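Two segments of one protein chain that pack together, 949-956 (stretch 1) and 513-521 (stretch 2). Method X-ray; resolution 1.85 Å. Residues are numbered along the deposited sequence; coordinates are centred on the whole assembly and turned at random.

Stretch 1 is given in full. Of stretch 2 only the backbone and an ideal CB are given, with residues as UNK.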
# COMPACT_ATOMS: atom_id res chain seq x y z
N MET A 949 18.66 -18.96 11.47
CA MET A 949 19.08 -18.03 12.51
C MET A 949 17.87 -17.30 13.09
O MET A 949 17.04 -16.78 12.34
CB MET A 949 20.08 -17.01 11.97
CG MET A 949 21.30 -17.64 11.31
SD MET A 949 22.28 -18.58 12.50
CE MET A 949 22.88 -17.22 13.51
N MET A 950 17.81 -17.22 14.42
CA MET A 950 16.65 -16.64 15.10
C MET A 950 16.89 -15.24 15.63
O MET A 950 15.98 -14.67 16.23
CB MET A 950 16.24 -17.55 16.26
CG MET A 950 16.02 -19.00 15.87
SD MET A 950 14.57 -19.12 14.83
CE MET A 950 13.35 -19.22 16.15
N ASP A 951 18.09 -14.68 15.42
CA ASP A 951 18.49 -13.41 16.06
C ASP A 951 17.50 -12.28 15.78
O ASP A 951 17.27 -11.44 16.65
CB ASP A 951 19.88 -12.97 15.57
CG ASP A 951 20.91 -14.07 15.61
OD1 ASP A 951 20.85 -14.98 14.75
OD2 ASP A 951 21.79 -14.01 16.51
N ASN A 952 16.96 -12.21 14.56
CA ASN A 952 16.09 -11.09 14.21
C ASN A 952 14.75 -11.12 14.94
O ASN A 952 14.04 -10.10 14.94
CB ASN A 952 15.85 -11.07 12.70
CG ASN A 952 16.99 -10.41 11.95
OD1 ASN A 952 17.63 -9.50 12.46
ND2 ASN A 952 17.24 -10.87 10.74
N LEU A 953 14.38 -12.26 15.54
CA LEU A 953 13.12 -12.36 16.26
C LEU A 953 13.20 -11.79 17.67
O LEU A 953 12.16 -11.42 18.24
CB LEU A 953 12.69 -13.83 16.35
CG LEU A 953 12.47 -14.59 15.05
CD1 LEU A 953 12.01 -16.05 15.35
CD2 LEU A 953 11.48 -13.87 14.17
N LYS A 954 14.38 -11.73 18.26
CA LYS A 954 14.50 -11.22 19.62
C LYS A 954 14.00 -9.77 19.66
O LYS A 954 14.42 -8.96 18.82
CB LYS A 954 15.96 -11.29 20.06
CG LYS A 954 16.22 -10.63 21.40
CD LYS A 954 17.72 -10.71 21.74
CE LYS A 954 17.99 -10.49 23.22
NZ LYS A 954 18.21 -9.06 23.53
N PRO A 955 13.11 -9.42 20.59
CA PRO A 955 12.65 -8.02 20.70
C PRO A 955 13.78 -7.01 20.69
O PRO A 955 14.69 -7.05 21.53
CB PRO A 955 11.88 -8.01 22.03
CG PRO A 955 11.36 -9.44 22.18
CD PRO A 955 12.45 -10.31 21.56
N GLN A 956 13.75 -6.10 19.71
CA GLN A 956 14.91 -5.25 19.40
C GLN A 956 15.04 -4.03 20.30
O GLN A 956 16.09 -3.38 20.27
CB GLN A 956 14.86 -4.81 17.93
CG GLN A 956 15.14 -5.98 17.00
CD GLN A 956 15.08 -5.59 15.53
OE1 GLN A 956 15.14 -4.42 15.17
NE2 GLN A 956 14.99 -6.60 14.66
N UNK A 513 8.71 -24.44 21.16
CA UNK A 513 9.41 -23.85 22.29
C UNK A 513 10.55 -22.94 21.83
O UNK A 513 10.84 -21.95 22.49
CB UNK A 513 9.95 -24.95 23.21
N UNK A 514 11.21 -23.28 20.71
CA UNK A 514 12.31 -22.45 20.24
C UNK A 514 11.81 -21.09 19.73
O UNK A 514 12.40 -20.05 20.03
CB UNK A 514 13.08 -23.18 19.14
N UNK A 515 10.73 -21.09 18.95
CA UNK A 515 10.13 -19.82 18.51
C UNK A 515 9.72 -18.99 19.72
O UNK A 515 10.02 -17.79 19.81
CB UNK A 515 8.92 -20.07 17.61
N UNK A 516 9.01 -19.60 20.68
CA UNK A 516 8.51 -18.80 21.80
C UNK A 516 9.65 -18.30 22.68
O UNK A 516 9.59 -17.18 23.19
CB UNK A 516 7.52 -19.62 22.64
N UNK A 517 10.72 -19.10 22.83
CA UNK A 517 11.89 -18.62 23.54
C UNK A 517 12.53 -17.42 22.84
O UNK A 517 12.94 -16.46 23.50
CB UNK A 517 12.91 -19.75 23.68
N UNK A 518 12.63 -17.47 21.51
CA UNK A 518 13.21 -16.35 20.76
C UNK A 518 12.36 -15.09 20.91
O UNK A 518 12.90 -13.98 21.03
CB UNK A 518 13.35 -16.71 19.28
N UNK A 519 11.03 -15.25 20.93
CA UNK A 519 10.12 -14.13 21.10
C UNK A 519 9.99 -13.68 22.55
O UNK A 519 9.32 -12.67 22.81
CB UNK A 519 8.74 -14.50 20.55
N UNK A 520 10.61 -14.40 23.49
CA UNK A 520 10.52 -14.08 24.92
C UNK A 520 9.06 -14.07 25.40
O UNK A 520 8.66 -13.24 26.23
CB UNK A 520 11.17 -12.72 25.20
N UNK A 521 8.29 -15.02 24.90
CA UNK A 521 6.88 -15.17 25.26
C UNK A 521 6.68 -16.47 26.03
O UNK A 521 7.07 -17.55 25.55
CB UNK A 521 5.99 -15.14 24.01

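Position 513 lies in a helix, and its ideal CB has nothing of stretch 1 within 5.5 Å; this contact sets no demand beyond compatibility with a helix. Ala-513, a good helix former, is deposited.

At 514 CA-to-CB points sideways, and the ideal CB lies 5.0 Å from CE of Met-950, so a small or polar residue, or a longer one leading off, would all be tolerated. Asn-514 has chi1 in m, and its end leads away; the backbone does the touching, its O lying 4.1 Å from Met-950 CE.

At 515 the bond is again sideways, but the ideal CB is 4.7 Å from CE of Met-950. An aliphatic side chain could meet that methyl: valine or isoleucine would reach it, while alanine would fit but stop short. Val-515 does so with its CG2, 4.1 Å from Met-950 CE.

Position 516 points away from stretch 1 and 517 is out of reach, so neither is constrained here. They are Met-516 and Gln-517.

At 518 CA-to-CB points toward stretch 1. Its ideal CB is 4.0 Å from CE of Met-950 and 4.2 Å from CB of Leu-953, and its CA lies 5.4 Å from the CA of Lys-954. With so little room, a small residue such as glycine, alanine or serine fits best. Ser-518 keeps the close approach while turning its hydroxyl back to the helix: OG donates to O of Asn-514 at 3.1 Å, an acceptor one turn earlier. The same OG lies 3.4 Å from Met-950 CE. The backbone also takes part, for Lys-954 CA makes a CA-H...O contact with O of Ser-518 at 3.5 Å.

At 519 CA-to-CB points away, yet the ideal CB is 5.2 Å from O of Leu-953, so a branched aliphatic chain could reach back where a short one would not. Leu-519 (chi1 m, chi2 t) brings CD2 to 4.1 Å from CB of Leu-953, an apolar contact.

Position 520 has phi/psi of 57/40, the positive phi of a Schellman motif. Glycine is the usual choice, with asparagine also favourable, but the CB points toward stretch 1, 4.5 Å from CG of Pro-955, so a longer flexible chain could cover the proline and the lysine stem. Gln-520 does this: OE1 lies 3.8 Å from Pro-955 CG and NE2 3.9 Å from Lys-954 CE, packing without a hydrogen bond between the stretches.

Position 521 is out of reach, and its N bonds back to O of residue 516 at 3.0 Å, closing the motif. Leu-521 is deposited.

Stretch 2 (513-521) ANVMQSLQL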
# COMPACT_ATOMS: atom_id res chain seq x y z
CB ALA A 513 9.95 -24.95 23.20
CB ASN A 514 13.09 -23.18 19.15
CG ASN A 514 13.89 -24.36 19.69
OD1 ASN A 514 14.49 -24.28 20.76
ND2 ASN A 514 13.88 -25.48 18.96
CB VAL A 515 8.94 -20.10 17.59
CG1 VAL A 515 8.06 -18.83 17.43
CG2 VAL A 515 9.45 -20.60 16.22
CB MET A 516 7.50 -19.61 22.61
CG MET A 516 6.26 -19.97 21.75
SD MET A 516 5.30 -18.52 21.24
CE MET A 516 4.43 -18.28 22.79
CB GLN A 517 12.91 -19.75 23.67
CG GLN A 517 14.08 -19.44 24.57
CD GLN A 517 15.13 -20.54 24.53
OE1 GLN A 517 16.24 -20.38 25.03
NE2 GLN A 517 14.77 -21.68 23.93
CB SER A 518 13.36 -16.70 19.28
OG SER A 518 14.24 -17.79 19.11
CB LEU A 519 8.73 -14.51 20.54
CG LEU A 519 8.68 -14.81 19.03
CD1 LEU A 519 7.25 -15.23 18.63
CD2 LEU A 519 9.09 -13.55 18.27
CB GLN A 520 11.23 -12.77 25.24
CG GLN A 520 12.67 -12.83 24.79
CD GLN A 520 13.45 -11.58 25.12
OE1 GLN A 520 12.87 -10.54 25.44
NE2 GLN A 520 14.76 -11.67 25.03
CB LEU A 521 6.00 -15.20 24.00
CG LEU A 521 5.76 -13.90 23.23
CD1 LEU A 521 5.04 -14.18 21.91
CD2 LEU A 521 4.94 -12.94 24.10
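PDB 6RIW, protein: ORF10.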